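Periplasmic oligopeptide-binding protein (PDB 3ZS6) probably binds oligopeptides in the periplasm and hands them to an ABC transport system for uptake. Local coordinates at residues V429-P434 against D461-D466; D412-F417 against A454-A459; L259-Y264 against L306-V311; D270-D275 against L349-T354; S99-L104 against S424-V429. One frame throughout, in Å; residues are numbered along the deposited sequence.

Interaction 1: V429-P434 against D461-D466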
# COMPACT_ATOMS: atom_id res chain seq x y z
N VAL A 429 13.25 -5.94 -1.93
CA VAL A 429 14.20 -6.90 -1.35
C VAL A 429 15.16 -7.46 -2.41
O VAL A 429 16.25 -7.95 -2.08
CB VAL A 429 13.52 -8.06 -0.61
CG1 VAL A 429 12.60 -7.52 0.49
CG2 VAL A 429 12.76 -8.97 -1.59
N GLY A 430 14.75 -7.40 -3.67
CA GLY A 430 15.60 -7.80 -4.78
C GLY A 430 15.54 -9.29 -5.06
O GLY A 430 16.53 -9.90 -5.46
N TYR A 431 14.38 -9.88 -4.84
CA TYR A 431 14.21 -11.32 -5.04
C TYR A 431 13.89 -11.57 -6.50
O TYR A 431 13.26 -10.73 -7.15
CB TYR A 431 13.08 -11.82 -4.14
CG TYR A 431 12.74 -13.29 -4.25
CD1 TYR A 431 13.56 -14.26 -3.69
CD2 TYR A 431 11.57 -13.70 -4.88
CE1 TYR A 431 13.23 -15.61 -3.77
CE2 TYR A 431 11.24 -15.04 -4.97
CZ TYR A 431 12.07 -15.99 -4.41
OH TYR A 431 11.73 -17.32 -4.50
N CYS A 432 14.35 -12.70 -7.02
CA CYS A 432 13.98 -13.10 -8.38
C CYS A 432 14.00 -14.61 -8.55
O CYS A 432 15.06 -15.23 -8.52
CB CYS A 432 14.89 -12.44 -9.42
SG CYS A 432 14.54 -12.98 -11.14
N ASN A 433 12.82 -15.18 -8.73
CA ASN A 433 12.70 -16.61 -8.98
C ASN A 433 11.83 -16.85 -10.21
O ASN A 433 10.60 -16.85 -10.11
CB ASN A 433 12.12 -17.34 -7.76
CG ASN A 433 12.14 -18.86 -7.93
OD1 ASN A 433 11.98 -19.38 -9.04
ND2 ASN A 433 12.34 -19.57 -6.82
N PRO A 434 12.48 -17.07 -11.37
CA PRO A 434 11.85 -17.25 -12.68
C PRO A 434 10.76 -18.31 -12.66
O PRO A 434 9.76 -18.18 -13.37
CB PRO A 434 13.01 -17.70 -13.57
CG PRO A 434 14.23 -17.13 -12.92
CD PRO A 434 13.95 -17.20 -11.44
N ASP A 461 3.63 -20.24 -2.22
CA ASP A 461 4.35 -21.20 -1.37
C ASP A 461 5.80 -21.36 -1.81
O ASP A 461 6.71 -21.38 -0.98
CB ASP A 461 3.69 -22.59 -1.42
CG ASP A 461 2.31 -22.62 -0.78
OD1 ASP A 461 1.92 -21.65 -0.09
OD2 ASP A 461 1.61 -23.65 -0.96
N LEU A 462 6.02 -21.49 -3.11
CA LEU A 462 7.36 -21.68 -3.64
C LEU A 462 8.26 -20.50 -3.25
O LEU A 462 9.38 -20.69 -2.76
CB LEU A 462 7.34 -21.83 -5.16
CG LEU A 462 8.68 -22.18 -5.80
CD1 LEU A 462 9.23 -23.46 -5.19
CD2 LEU A 462 8.55 -22.32 -7.32
N ALA A 463 7.75 -19.29 -3.45
CA ALA A 463 8.49 -18.09 -3.07
C ALA A 463 8.78 -18.02 -1.57
O ALA A 463 9.89 -17.68 -1.16
CB ALA A 463 7.75 -16.84 -3.52
N MET A 464 7.78 -18.31 -0.74
CA MET A 464 7.95 -18.15 0.71
C MET A 464 8.92 -19.18 1.30
O MET A 464 9.54 -18.94 2.33
CB MET A 464 6.60 -18.20 1.45
CG MET A 464 5.67 -17.03 1.15
SD MET A 464 6.36 -15.41 1.52
CE MET A 464 7.01 -14.93 -0.09
N ASN A 465 9.05 -20.33 0.64
CA ASN A 465 10.05 -21.32 1.05
C ASN A 465 11.46 -20.79 0.87
O ASN A 465 12.42 -21.33 1.43
CB ASN A 465 9.86 -22.64 0.30
CG ASN A 465 8.72 -23.47 0.86
OD1 ASN A 465 8.63 -23.69 2.07
ND2 ASN A 465 7.83 -23.92 -0.02
N ASP A 466 11.59 -19.71 0.11
CA ASP A 466 12.88 -19.02 -0.04
C ASP A 466 13.07 -17.91 1.00
O ASP A 466 14.15 -17.34 1.10
CB ASP A 466 13.02 -18.47 -1.47
CG ASP A 466 13.32 -19.56 -2.50
OD1 ASP A 466 13.68 -20.69 -2.10
OD2 ASP A 466 13.21 -19.29 -3.71
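Asp-466 OD2 takes two hydrogen bonds from the loop 429-434, one from the hydroxyl of Tyr-431 and one from the amide of Asn-433. Tyr-431 OH donates to Asp-466 OD2 over 2.6 Å. The acceptor lies in the plane of the ring at its edge, and the hydroxyl reaches the anti side of the carboxylate, 18° out of its plane. Asn-433, whose CG is anti to its backbone N (chi1 -173°), brings ND2 to Asp-466 OD2 at 3.2 Å with an N-H...O angle of 146°, nearly in line with the C-O bond, and the two flat groups are almost coplanar. Two donors on one oxygen would favour the charged carboxylate.

Beside these bonds, CE1 of Tyr-431 rests 3.7 Å from Asp-466 CB, while CE2 is 4.2 Å from Ala-463 CB. The backbone of Asp-466 is satisfied too: its N bonds to Ala-463 O at 2.9 Å near the C-terminal end of helix 449-464, and its O accepts from Arg-279.

The other end of the Asn-433 amide, OD1, makes weak bonds to the N atoms of Lys-435 and Val-436. With the Cys-422 to Cys-432 disulfide just before it, this is a disulfide-tethered loop ending in an asparagine N-cap, here of helix 434-443.

Interaction 2: D412-F417 against A454-A459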
# COMPACT_ATOMS: atom_id res chain seq x y z
N ASP A 412 -7.02 -9.03 -4.88
CA ASP A 412 -6.57 -10.22 -5.57
C ASP A 412 -5.11 -10.48 -5.22
O ASP A 412 -4.34 -9.55 -4.98
CB ASP A 412 -6.72 -10.08 -7.08
CG ASP A 412 -6.27 -11.33 -7.82
OD1 ASP A 412 -7.00 -12.34 -7.77
OD2 ASP A 412 -5.17 -11.31 -8.42
N ALA A 413 -4.74 -11.75 -5.19
CA ALA A 413 -3.40 -12.14 -4.76
C ALA A 413 -2.29 -11.45 -5.56
O ALA A 413 -1.17 -11.31 -5.07
CB ALA A 413 -3.23 -13.67 -4.83
N MET A 414 -2.60 -11.02 -6.78
CA MET A 414 -1.60 -10.40 -7.64
C MET A 414 -0.94 -9.17 -7.00
O MET A 414 0.22 -8.87 -7.27
CB MET A 414 -2.19 -10.02 -9.01
CG MET A 414 -2.30 -11.19 -10.00
SD MET A 414 -0.76 -12.11 -10.27
CE MET A 414 0.21 -10.94 -11.20
N THR A 415 -1.67 -8.44 -6.17
CA THR A 415 -1.10 -7.23 -5.56
C THR A 415 0.10 -7.57 -4.67
O THR A 415 1.05 -6.79 -4.57
CB THR A 415 -2.14 -6.41 -4.78
OG1 THR A 415 -1.53 -5.22 -4.27
CG2 THR A 415 -2.73 -7.22 -3.62
N PHE A 416 0.08 -8.75 -4.05
CA PHE A 416 1.17 -9.14 -3.18
C PHE A 416 2.35 -9.70 -3.98
O PHE A 416 3.52 -9.57 -3.58
CB PHE A 416 0.68 -10.13 -2.11
CG PHE A 416 -0.21 -9.49 -1.08
CD1 PHE A 416 0.33 -8.72 -0.05
CD2 PHE A 416 -1.59 -9.63 -1.15
CE1 PHE A 416 -0.48 -8.12 0.90
CE2 PHE A 416 -2.41 -9.02 -0.20
CZ PHE A 416 -1.86 -8.27 0.82
N PHE A 417 2.06 -10.29 -5.14
CA PHE A 417 3.12 -10.72 -6.04
C PHE A 417 3.98 -9.54 -6.54
O PHE A 417 5.11 -9.74 -6.96
CB PHE A 417 2.57 -11.56 -7.21
CG PHE A 417 2.33 -13.02 -6.86
CD1 PHE A 417 3.40 -13.88 -6.64
CD2 PHE A 417 1.04 -13.53 -6.77
CE1 PHE A 417 3.18 -15.23 -6.32
CE2 PHE A 417 0.80 -14.87 -6.46
CZ PHE A 417 1.88 -15.72 -6.22
N ALA A 454 -5.07 -22.29 -7.74
CA ALA A 454 -4.17 -23.39 -7.42
C ALA A 454 -2.74 -23.02 -7.80
O ALA A 454 -1.81 -23.21 -7.01
CB ALA A 454 -4.60 -24.65 -8.16
N LEU A 455 -2.57 -22.51 -9.01
CA LEU A 455 -1.25 -22.12 -9.50
C LEU A 455 -0.66 -20.94 -8.72
O LEU A 455 0.53 -20.90 -8.45
CB LEU A 455 -1.30 -21.82 -11.00
CG LEU A 455 -1.54 -23.03 -11.91
CD1 LEU A 455 -1.40 -22.65 -13.38
CD2 LEU A 455 -0.58 -24.15 -11.56
N LEU A 456 -1.50 -19.97 -8.35
CA LEU A 456 -1.01 -18.83 -7.58
C LEU A 456 -0.59 -19.26 -6.18
O LEU A 456 0.38 -18.74 -5.62
CB LEU A 456 -2.04 -17.70 -7.51
CG LEU A 456 -2.37 -16.99 -8.83
CD1 LEU A 456 -3.32 -15.82 -8.57
CD2 LEU A 456 -1.10 -16.52 -9.53
N THR A 457 -1.32 -20.21 -5.61
CA THR A 457 -1.00 -20.75 -4.30
C THR A 457 0.34 -21.47 -4.37
O THR A 457 1.21 -21.29 -3.51
CB THR A 457 -2.09 -21.72 -3.81
OG1 THR A 457 -3.34 -21.03 -3.70
CG2 THR A 457 -1.72 -22.30 -2.45
N GLN A 458 0.51 -22.28 -5.41
CA GLN A 458 1.76 -23.00 -5.62
C GLN A 458 2.93 -22.03 -5.75
O GLN A 458 3.96 -22.21 -5.11
CB GLN A 458 1.68 -23.91 -6.84
CG GLN A 458 2.97 -24.67 -7.11
CD GLN A 458 2.91 -25.50 -8.38
OE1 GLN A 458 1.89 -25.53 -9.07
NE2 GLN A 458 4.01 -26.19 -8.68
N ALA A 459 2.75 -20.99 -6.56
CA ALA A 459 3.78 -19.96 -6.73
C ALA A 459 4.09 -19.20 -5.43
O ALA A 459 5.26 -18.92 -5.14
CB ALA A 459 3.38 -18.99 -7.83
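Ala-413 and Leu-456 are the closest backbone pair, 7.6 Å from CA to CA, where the short, weakly bonded helix 414-417 meets the long helix 449-464. The motif is a capped helical turn packed against a helix: Asp-412 precedes the turn, and its OD2 accepts from Met-414 N at 3.1 Å. That capping bond is fairly straight, 161° at the hydrogen, although the donor stands well above the carboxylate plane (54° out of it). The same OD2 forms a salt bridge with Arg-452 on the long helix, so the cap is itself tied to the helix it faces.

Leu-456 and Phe-417 bury the most surface, and the two methyls of Leu-456 meet different partners. CD1, anti to CA (chi2 -175°), extends to the methyl of Ala-413, with CD1 and Ala-413 CB 4.3 Å apart. CD2 meets two neighbours, 4.0 Å from Phe-417 CE2 and, more loosely, 4.5 Å from Met-414 SD. Helix 434-443 adds to this apolar cluster through Ala-443, which touches Leu-456, and Val-440, which touches Met-414.

Phe-417 reaches further along the long helix and spans nearly one turn of it, from Leu-456 to Ala-459. Its outer carbon CZ lies 3.9 Å from Ala-459 CB in an oblique approach. The ring edge is also turned to the backbone, so that Leu-456 O lies in the ring plane, 3.4 Å from Phe-417 CZ.

Interaction 3: L259-Y264 against L306-V311; sequences LATYYY and LMPKGV
Thr-261 OG1 donates a hydrogen bond to Leu-306 O, 2.8 Å away, and this is the polar link between the strand and the loop. OG1 stands anti to the threonine carbonyl carbon (chi1 -56°) and approaches from above the carbonyl plane of Leu-306, with a C=O...O angle of 135°.

Van der Waals contacts follow on the side toward Leu-259. Pro-308 packs against the strand through CG, 3.8 Å from Thr-261 OG1 and 3.9 Å from Ala-260 N. The apolar pairs belong to one methyl of Leu-259, CD2, which lies 4.1 Å from Val-311 CB and 4.4 Å from Pro-308 CB.

A type II beta turn brings those two partners together. Val-311 N bonds to Pro-308 O at 3.3 Å, and Gly-310 has a phi of 107°, a backbone shape in which a side chain would collide with the carbonyl O of Lys-309.

In the fold, strand 260-266 runs antiparallel to both 401-407 and 470-480, and the chain turns a corner at Leu-259. The loop 306-311 comes in sequence between strand 301-302 and helix 327-340, and Phe-416 of helix 414-417 packs on both Thr-261 and Pro-308.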
# COMPACT_ATOMS: atom_id res chain seq x y z
N LEU A 259 -6.56 -6.15 4.59
CA LEU A 259 -5.83 -6.94 3.61
C LEU A 259 -4.44 -6.33 3.49
O LEU A 259 -4.12 -5.65 2.51
CB LEU A 259 -6.54 -6.95 2.25
CG LEU A 259 -7.82 -7.79 2.13
CD1 LEU A 259 -8.49 -7.61 0.76
CD2 LEU A 259 -7.54 -9.27 2.41
N ALA A 260 -3.62 -6.57 4.50
CA ALA A 260 -2.33 -5.89 4.60
C ALA A 260 -1.40 -6.71 5.49
O ALA A 260 -1.85 -7.30 6.48
CB ALA A 260 -2.53 -4.47 5.16
N THR A 261 -0.12 -6.76 5.13
CA THR A 261 0.84 -7.60 5.82
C THR A 261 2.02 -6.79 6.35
O THR A 261 2.62 -5.99 5.62
CB THR A 261 1.37 -8.72 4.88
OG1 THR A 261 0.27 -9.47 4.36
CG2 THR A 261 2.34 -9.66 5.60
N TYR A 262 2.36 -7.01 7.62
CA TYR A 262 3.48 -6.37 8.27
C TYR A 262 4.65 -7.35 8.18
O TYR A 262 4.52 -8.53 8.54
CB TYR A 262 3.11 -6.10 9.74
CG TYR A 262 4.07 -5.24 10.56
CD1 TYR A 262 5.34 -5.70 10.90
CD2 TYR A 262 3.67 -4.01 11.05
CE1 TYR A 262 6.20 -4.93 11.67
CE2 TYR A 262 4.52 -3.23 11.83
CZ TYR A 262 5.78 -3.70 12.14
OH TYR A 262 6.63 -2.93 12.92
N TYR A 263 5.79 -6.87 7.69
CA TYR A 263 6.92 -7.76 7.46
C TYR A 263 8.25 -7.04 7.46
O TYR A 263 8.32 -5.81 7.29
CB TYR A 263 6.74 -8.53 6.14
CG TYR A 263 6.92 -7.69 4.89
CD1 TYR A 263 8.17 -7.55 4.29
CD2 TYR A 263 5.84 -7.03 4.29
CE1 TYR A 263 8.35 -6.79 3.13
CE2 TYR A 263 6.00 -6.27 3.13
CZ TYR A 263 7.25 -6.16 2.56
OH TYR A 263 7.43 -5.41 1.42
N TYR A 264 9.32 -7.81 7.66
CA TYR A 264 10.66 -7.25 7.61
C TYR A 264 11.31 -7.50 6.26
O TYR A 264 11.43 -8.63 5.79
CB TYR A 264 11.53 -7.79 8.75
CG TYR A 264 11.35 -7.08 10.08
CD1 TYR A 264 10.64 -5.89 10.17
CD2 TYR A 264 11.88 -7.61 11.24
CE1 TYR A 264 10.48 -5.24 11.39
CE2 TYR A 264 11.73 -6.97 12.46
CZ TYR A 264 11.02 -5.79 12.54
OH TYR A 264 10.88 -5.16 13.77
N LEU A 306 3.07 -13.74 2.50
CA LEU A 306 2.56 -12.43 2.11
C LEU A 306 1.03 -12.36 2.01
O LEU A 306 0.45 -11.30 2.20
CB LEU A 306 3.16 -11.99 0.77
CG LEU A 306 4.69 -11.81 0.70
CD1 LEU A 306 5.13 -11.49 -0.73
CD2 LEU A 306 5.15 -10.73 1.68
N MET A 307 0.39 -13.49 1.71
CA MET A 307 -1.06 -13.51 1.49
C MET A 307 -1.83 -13.56 2.81
O MET A 307 -1.76 -14.55 3.53
CB MET A 307 -1.47 -14.72 0.63
CG MET A 307 -0.75 -14.85 -0.71
SD MET A 307 -1.15 -13.53 -1.87
CE MET A 307 0.12 -13.81 -3.10
N PRO A 308 -2.60 -12.50 3.11
CA PRO A 308 -3.46 -12.54 4.29
C PRO A 308 -4.59 -13.55 4.07
O PRO A 308 -5.04 -13.69 2.93
CB PRO A 308 -4.04 -11.12 4.37
CG PRO A 308 -3.26 -10.29 3.38
CD PRO A 308 -2.74 -11.25 2.35
N LYS A 309 -5.02 -14.25 5.11
CA LYS A 309 -6.16 -15.14 4.95
C LYS A 309 -7.35 -14.31 4.46
O LYS A 309 -7.62 -13.24 4.99
CB LYS A 309 -6.49 -15.83 6.28
CG LYS A 309 -7.70 -16.75 6.20
CD LYS A 309 -8.11 -17.26 7.58
CE LYS A 309 -7.04 -18.16 8.19
NZ LYS A 309 -7.52 -18.79 9.46
N GLY A 310 -8.03 -14.80 3.43
CA GLY A 310 -9.19 -14.10 2.92
C GLY A 310 -9.01 -13.39 1.59
O GLY A 310 -9.99 -13.05 0.92
N VAL A 311 -7.77 -13.15 1.19
CA VAL A 311 -7.53 -12.47 -0.08
C VAL A 311 -7.91 -13.38 -1.26
O VAL A 311 -7.58 -14.56 -1.27
CB VAL A 311 -6.06 -12.03 -0.22
CG1 VAL A 311 -5.14 -13.25 -0.44
CG2 VAL A 311 -5.92 -11.03 -1.36

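Interaction 4: D270-D275 against L349-T354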
# COMPACT_ATOMS: atom_id res chain seq x y z
N ASP A 270 22.61 -8.78 0.22
CA ASP A 270 23.55 -8.77 1.34
C ASP A 270 24.37 -10.05 1.30
O ASP A 270 23.85 -11.11 0.98
CB ASP A 270 22.83 -8.63 2.68
CG ASP A 270 23.79 -8.67 3.87
OD1 ASP A 270 24.10 -9.78 4.35
OD2 ASP A 270 24.20 -7.58 4.35
N PRO A 271 25.68 -9.94 1.61
CA PRO A 271 26.60 -11.09 1.57
C PRO A 271 26.16 -12.25 2.47
O PRO A 271 26.48 -13.39 2.16
CB PRO A 271 27.92 -10.49 2.07
CG PRO A 271 27.82 -9.04 1.71
CD PRO A 271 26.37 -8.68 1.92
N ALA A 272 25.43 -11.98 3.55
CA ALA A 272 24.89 -13.05 4.39
C ALA A 272 23.41 -13.33 4.08
O ALA A 272 22.99 -14.48 4.00
CB ALA A 272 25.07 -12.71 5.86
N LEU A 273 22.64 -12.26 3.90
CA LEU A 273 21.20 -12.41 3.66
C LEU A 273 20.89 -12.99 2.29
O LEU A 273 19.78 -13.43 2.03
CB LEU A 273 20.47 -11.08 3.89
CG LEU A 273 20.57 -10.49 5.30
CD1 LEU A 273 19.96 -9.09 5.35
CD2 LEU A 273 19.94 -11.40 6.36
N LYS A 274 21.89 -13.00 1.41
CA LYS A 274 21.73 -13.63 0.11
C LYS A 274 21.56 -15.14 0.25
O LYS A 274 21.10 -15.81 -0.67
CB LYS A 274 22.92 -13.32 -0.81
CG LYS A 274 24.22 -14.00 -0.39
CD LYS A 274 25.31 -13.77 -1.43
CE LYS A 274 26.57 -14.55 -1.12
NZ LYS A 274 27.57 -14.46 -2.22
N ASP A 275 21.94 -15.68 1.40
CA ASP A 275 21.82 -17.12 1.64
C ASP A 275 20.46 -17.44 2.27
O ASP A 275 20.17 -17.03 3.40
CB ASP A 275 22.97 -17.63 2.53
CG ASP A 275 22.99 -19.15 2.66
OD1 ASP A 275 21.90 -19.77 2.65
OD2 ASP A 275 24.09 -19.72 2.79
N LEU A 349 26.95 -13.00 13.28
CA LEU A 349 26.33 -12.01 12.40
C LEU A 349 25.90 -10.76 13.15
O LEU A 349 25.31 -10.82 14.23
CB LEU A 349 25.12 -12.62 11.70
CG LEU A 349 25.41 -13.67 10.63
CD1 LEU A 349 24.13 -14.41 10.25
CD2 LEU A 349 26.07 -13.03 9.42
N THR A 350 26.19 -9.61 12.55
CA THR A 350 25.65 -8.34 13.02
C THR A 350 24.95 -7.61 11.88
O THR A 350 25.52 -7.47 10.80
CB THR A 350 26.77 -7.45 13.60
OG1 THR A 350 27.35 -8.11 14.72
CG2 THR A 350 26.21 -6.11 14.05
N PHE A 351 23.71 -7.18 12.12
CA PHE A 351 22.95 -6.40 11.15
C PHE A 351 22.46 -5.09 11.75
O PHE A 351 22.37 -4.95 12.97
CB PHE A 351 21.72 -7.17 10.66
CG PHE A 351 22.03 -8.48 10.00
CD1 PHE A 351 22.61 -8.51 8.74
CD2 PHE A 351 21.73 -9.67 10.63
CE1 PHE A 351 22.89 -9.71 8.13
CE2 PHE A 351 22.01 -10.88 10.03
CZ PHE A 351 22.59 -10.90 8.77
N THR A 352 22.12 -4.14 10.89
CA THR A 352 21.40 -2.95 11.32
C THR A 352 19.92 -3.15 11.00
O THR A 352 19.57 -3.57 9.89
CB THR A 352 21.96 -1.68 10.64
OG1 THR A 352 23.28 -1.42 11.14
CG2 THR A 352 21.07 -0.48 10.93
N LEU A 353 19.06 -2.88 11.97
CA LEU A 353 17.61 -2.99 11.78
C LEU A 353 16.99 -1.59 11.74
O LEU A 353 16.92 -0.89 12.75
CB LEU A 353 16.97 -3.83 12.90
CG LEU A 353 15.44 -3.92 13.03
CD1 LEU A 353 14.79 -4.32 11.72
CD2 LEU A 353 15.05 -4.90 14.15
N THR A 354 16.56 -1.17 10.56
CA THR A 354 16.05 0.18 10.39
C THR A 354 14.52 0.19 10.35
O THR A 354 13.90 -0.63 9.68
CB THR A 354 16.61 0.81 9.11
OG1 THR A 354 18.04 0.69 9.11
CG2 THR A 354 16.22 2.28 9.01
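Phe-351 pushes its ring from the strand into the turn 270-275, and Leu-273 and Ala-272 receive it. The apolar part is the larger. Leu-273 and Phe-351 lie alongside each other, pointing opposite ways, with Leu-273 CD2 3.6 Å from Phe-351 CZ and Leu-273 CG 3.7 Å from Phe-351 CE1. Ala-272 CB comes to the ring edge near its plane, 4.2 Å from CZ of Phe-351. The same methyl meets Leu-349, two residues back on the strand side, with Ala-272 CB and Leu-349 CD2 3.7 Å apart.

One polar atom also approaches the ring. Asp-270 OD1 lies in the ring plane, 4.0 Å from Phe-351 CE1, with the carboxylate tilted 63° to the ring; a ring edge of slightly positive hydrogens may suit such an oxygen.

The bonds to OD1 stay within the turn and help to fix this carboxylate. OD1 of Asp-270 accepts from Ala-272 N at 2.7 Å, from above the carboxylate plane, and from Leu-273 N at 2.9 Å, on the anti side with an N-H...O angle of 165°. OD2 bonds to Gln-400 NE2, while Gln-400 OE1 accepts from Thr-352 N, so one glutamine side chain joins turn and strand.

The pair of bonds to OD1 is characteristic of an Asx turn and Asx motif; an overlapping type I beta turn from Ala-272 ends at Asp-275, the N-cap of helix 276-285, the whole packed on side chains at the start of strand 350-356.

Interaction 5: S99-L104 against S424-V429; sequences SKYTIL and SSQNTV
The peptide-binding cleft lies beside this contact, where Lys-100 and Tyr-101 of one loop meet Ser-425 and Gln-426 of another, more than 300 residues on: Tyr-101 OH makes a weak hydrogen bond to the backbone of the bound peptide, and Gln-426 packs on an apolar side chain of it. Such a meeting is consistent with the two-lobed periplasmic binding protein fold with a peptide bound between its lobes.

A type I beta turn from Ser-424 to Asn-427 presents two donors to one carbonyl, Lys-100 O, which they reach from opposite faces of its plane. Ser-425 OG donates to Lys-100 O at 2.7 Å with a C=O...O angle of 112°; it sits between its own backbone N and carbonyl carbon (chi1 78°), turned to the facing loop. Gln-426 NE2 donates to Lys-100 O at 2.9 Å, nearly straight at 162°, with the acceptor close to the amide plane. NE2 also bonds to Glu-24, while Tyr-101 OH is held by Asp-409.

Van der Waals contacts add to this. Gln-426 NE2 lies obliquely 3.8 Å from Tyr-101 CD1, and Gln-426 CG is 3.9 Å from Ile-103 CD1, which in turn covers a face of the tyrosine ring off its centre. Ile-103 CG2 approaches Ser-424 OG to 3.3 Å; that hydroxyl accepts from Gln-426 N in an ST turn and bonds to Asp-418 O. A water bridges the two loops, accepting from Ser-425 N at 3.0 Å and bonded at 2.7 Å to Thr-102 OG1.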
# COMPACT_ATOMS: atom_id res chain seq x y z
N SER A 99 9.01 6.92 -12.12
CA SER A 99 8.02 6.43 -11.15
C SER A 99 8.49 5.16 -10.45
O SER A 99 9.02 4.25 -11.09
CB SER A 99 6.68 6.14 -11.81
OG SER A 99 5.73 5.67 -10.85
N LYS A 100 8.27 5.09 -9.15
CA LYS A 100 8.49 3.85 -8.40
C LYS A 100 7.24 2.98 -8.37
O LYS A 100 7.22 1.93 -7.72
CB LYS A 100 8.95 4.15 -6.97
CG LYS A 100 10.37 4.70 -6.88
CD LYS A 100 11.36 3.69 -7.46
CE LYS A 100 12.80 4.03 -7.08
NZ LYS A 100 13.76 2.99 -7.59
N TYR A 101 6.18 3.40 -9.06
CA TYR A 101 4.93 2.65 -9.03
C TYR A 101 4.42 2.24 -10.40
O TYR A 101 3.23 2.33 -10.67
CB TYR A 101 3.83 3.42 -8.28
CG TYR A 101 3.05 2.55 -7.30
CD1 TYR A 101 3.53 2.33 -6.01
CD2 TYR A 101 1.86 1.95 -7.67
CE1 TYR A 101 2.84 1.54 -5.12
CE2 TYR A 101 1.14 1.15 -6.77
CZ TYR A 101 1.65 0.96 -5.49
OH TYR A 101 0.98 0.18 -4.57
N THR A 102 5.32 1.76 -11.25
CA THR A 102 4.92 1.30 -12.58
C THR A 102 4.10 0.00 -12.53
O THR A 102 3.52 -0.41 -13.53
CB THR A 102 6.14 1.10 -13.50
OG1 THR A 102 7.08 0.23 -12.86
CG2 THR A 102 6.83 2.44 -13.79
N ILE A 103 4.06 -0.64 -11.36
CA ILE A 103 3.37 -1.93 -11.24
C ILE A 103 1.90 -1.88 -11.69
O ILE A 103 1.41 -2.83 -12.30
CB ILE A 103 3.46 -2.51 -9.81
CG1 ILE A 103 2.91 -1.50 -8.79
CG2 ILE A 103 4.91 -2.90 -9.48
CD1 ILE A 103 2.82 -2.04 -7.37
N LEU A 104 1.21 -0.78 -11.40
CA LEU A 104 -0.21 -0.69 -11.74
C LEU A 104 -0.48 -0.60 -13.24
O LEU A 104 -1.49 -1.11 -13.72
CB LEU A 104 -0.89 0.49 -11.01
CG LEU A 104 -1.18 0.25 -9.53
CD1 LEU A 104 -1.97 1.42 -8.93
CD2 LEU A 104 -1.91 -1.06 -9.33
N SER A 424 9.99 -6.16 -10.60
CA SER A 424 8.89 -5.28 -10.19
C SER A 424 9.42 -4.02 -9.51
O SER A 424 10.39 -4.08 -8.75
CB SER A 424 7.94 -6.00 -9.25
OG SER A 424 7.16 -5.07 -8.53
N SER A 425 8.78 -2.88 -9.77
CA SER A 425 9.21 -1.62 -9.19
C SER A 425 9.05 -1.59 -7.67
O SER A 425 9.64 -0.76 -6.99
CB SER A 425 8.47 -0.43 -9.83
OG SER A 425 7.15 -0.28 -9.32
N GLN A 426 8.22 -2.48 -7.12
CA GLN A 426 8.03 -2.52 -5.68
C GLN A 426 8.62 -3.79 -5.05
O GLN A 426 8.37 -4.10 -3.88
CB GLN A 426 6.54 -2.34 -5.32
CG GLN A 426 6.02 -0.91 -5.50
CD GLN A 426 6.60 0.05 -4.46
OE1 GLN A 426 6.72 -0.29 -3.28
NE2 GLN A 426 6.96 1.25 -4.90
N ASN A 427 9.39 -4.53 -5.84
CA ASN A 427 10.23 -5.61 -5.32
C ASN A 427 11.53 -4.99 -4.81
O ASN A 427 12.52 -4.89 -5.53
CB ASN A 427 10.49 -6.65 -6.41
CG ASN A 427 11.30 -7.85 -5.92
OD1 ASN A 427 12.04 -7.76 -4.94
ND2 ASN A 427 11.17 -8.97 -6.62
N THR A 428 11.50 -4.52 -3.57
CA THR A 428 12.65 -3.81 -3.02
C THR A 428 13.68 -4.76 -2.39
O THR A 428 14.86 -4.43 -2.35
CB THR A 428 12.23 -2.69 -2.03
OG1 THR A 428 11.51 -3.26 -0.92
CG2 THR A 428 11.35 -1.64 -2.72
N VAL A 429 13.25 -5.94 -1.93
CA VAL A 429 14.20 -6.90 -1.35
C VAL A 429 15.16 -7.46 -2.41
O VAL A 429 16.25 -7.95 -2.08
CB VAL A 429 13.52 -8.06 -0.61
CG1 VAL A 429 12.60 -7.52 0.49
CG2 VAL A 429 12.76 -8.97 -1.59
O HOH W 1 7.15 -2.43 -12.20

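Along the chain, interaction 5 spans the longest separation, joining 99-104 to 424-429 and enclosing interactions 3 and 4, whose segments alternate. Interactions 1 and 2 also alternate and both use helix 449-464, their centres 12 Å apart. Interaction 3 touches three of the others: Met-464 packs on Leu-306, Phe-416 lies 3.4 Å from Pro-308 by CE2 and CD, and Tyr-264 CE2 is 4.1 Å from Leu-353 CD1 of interaction 4, which reaches the same sheet. Interactions 2 and 4 lie farthest apart, centres 28 Å. Touching contacts thus run from the sheet through the loop 306-311 to the helices, while the segments of interactions 1 and 5 overlap at Val-429.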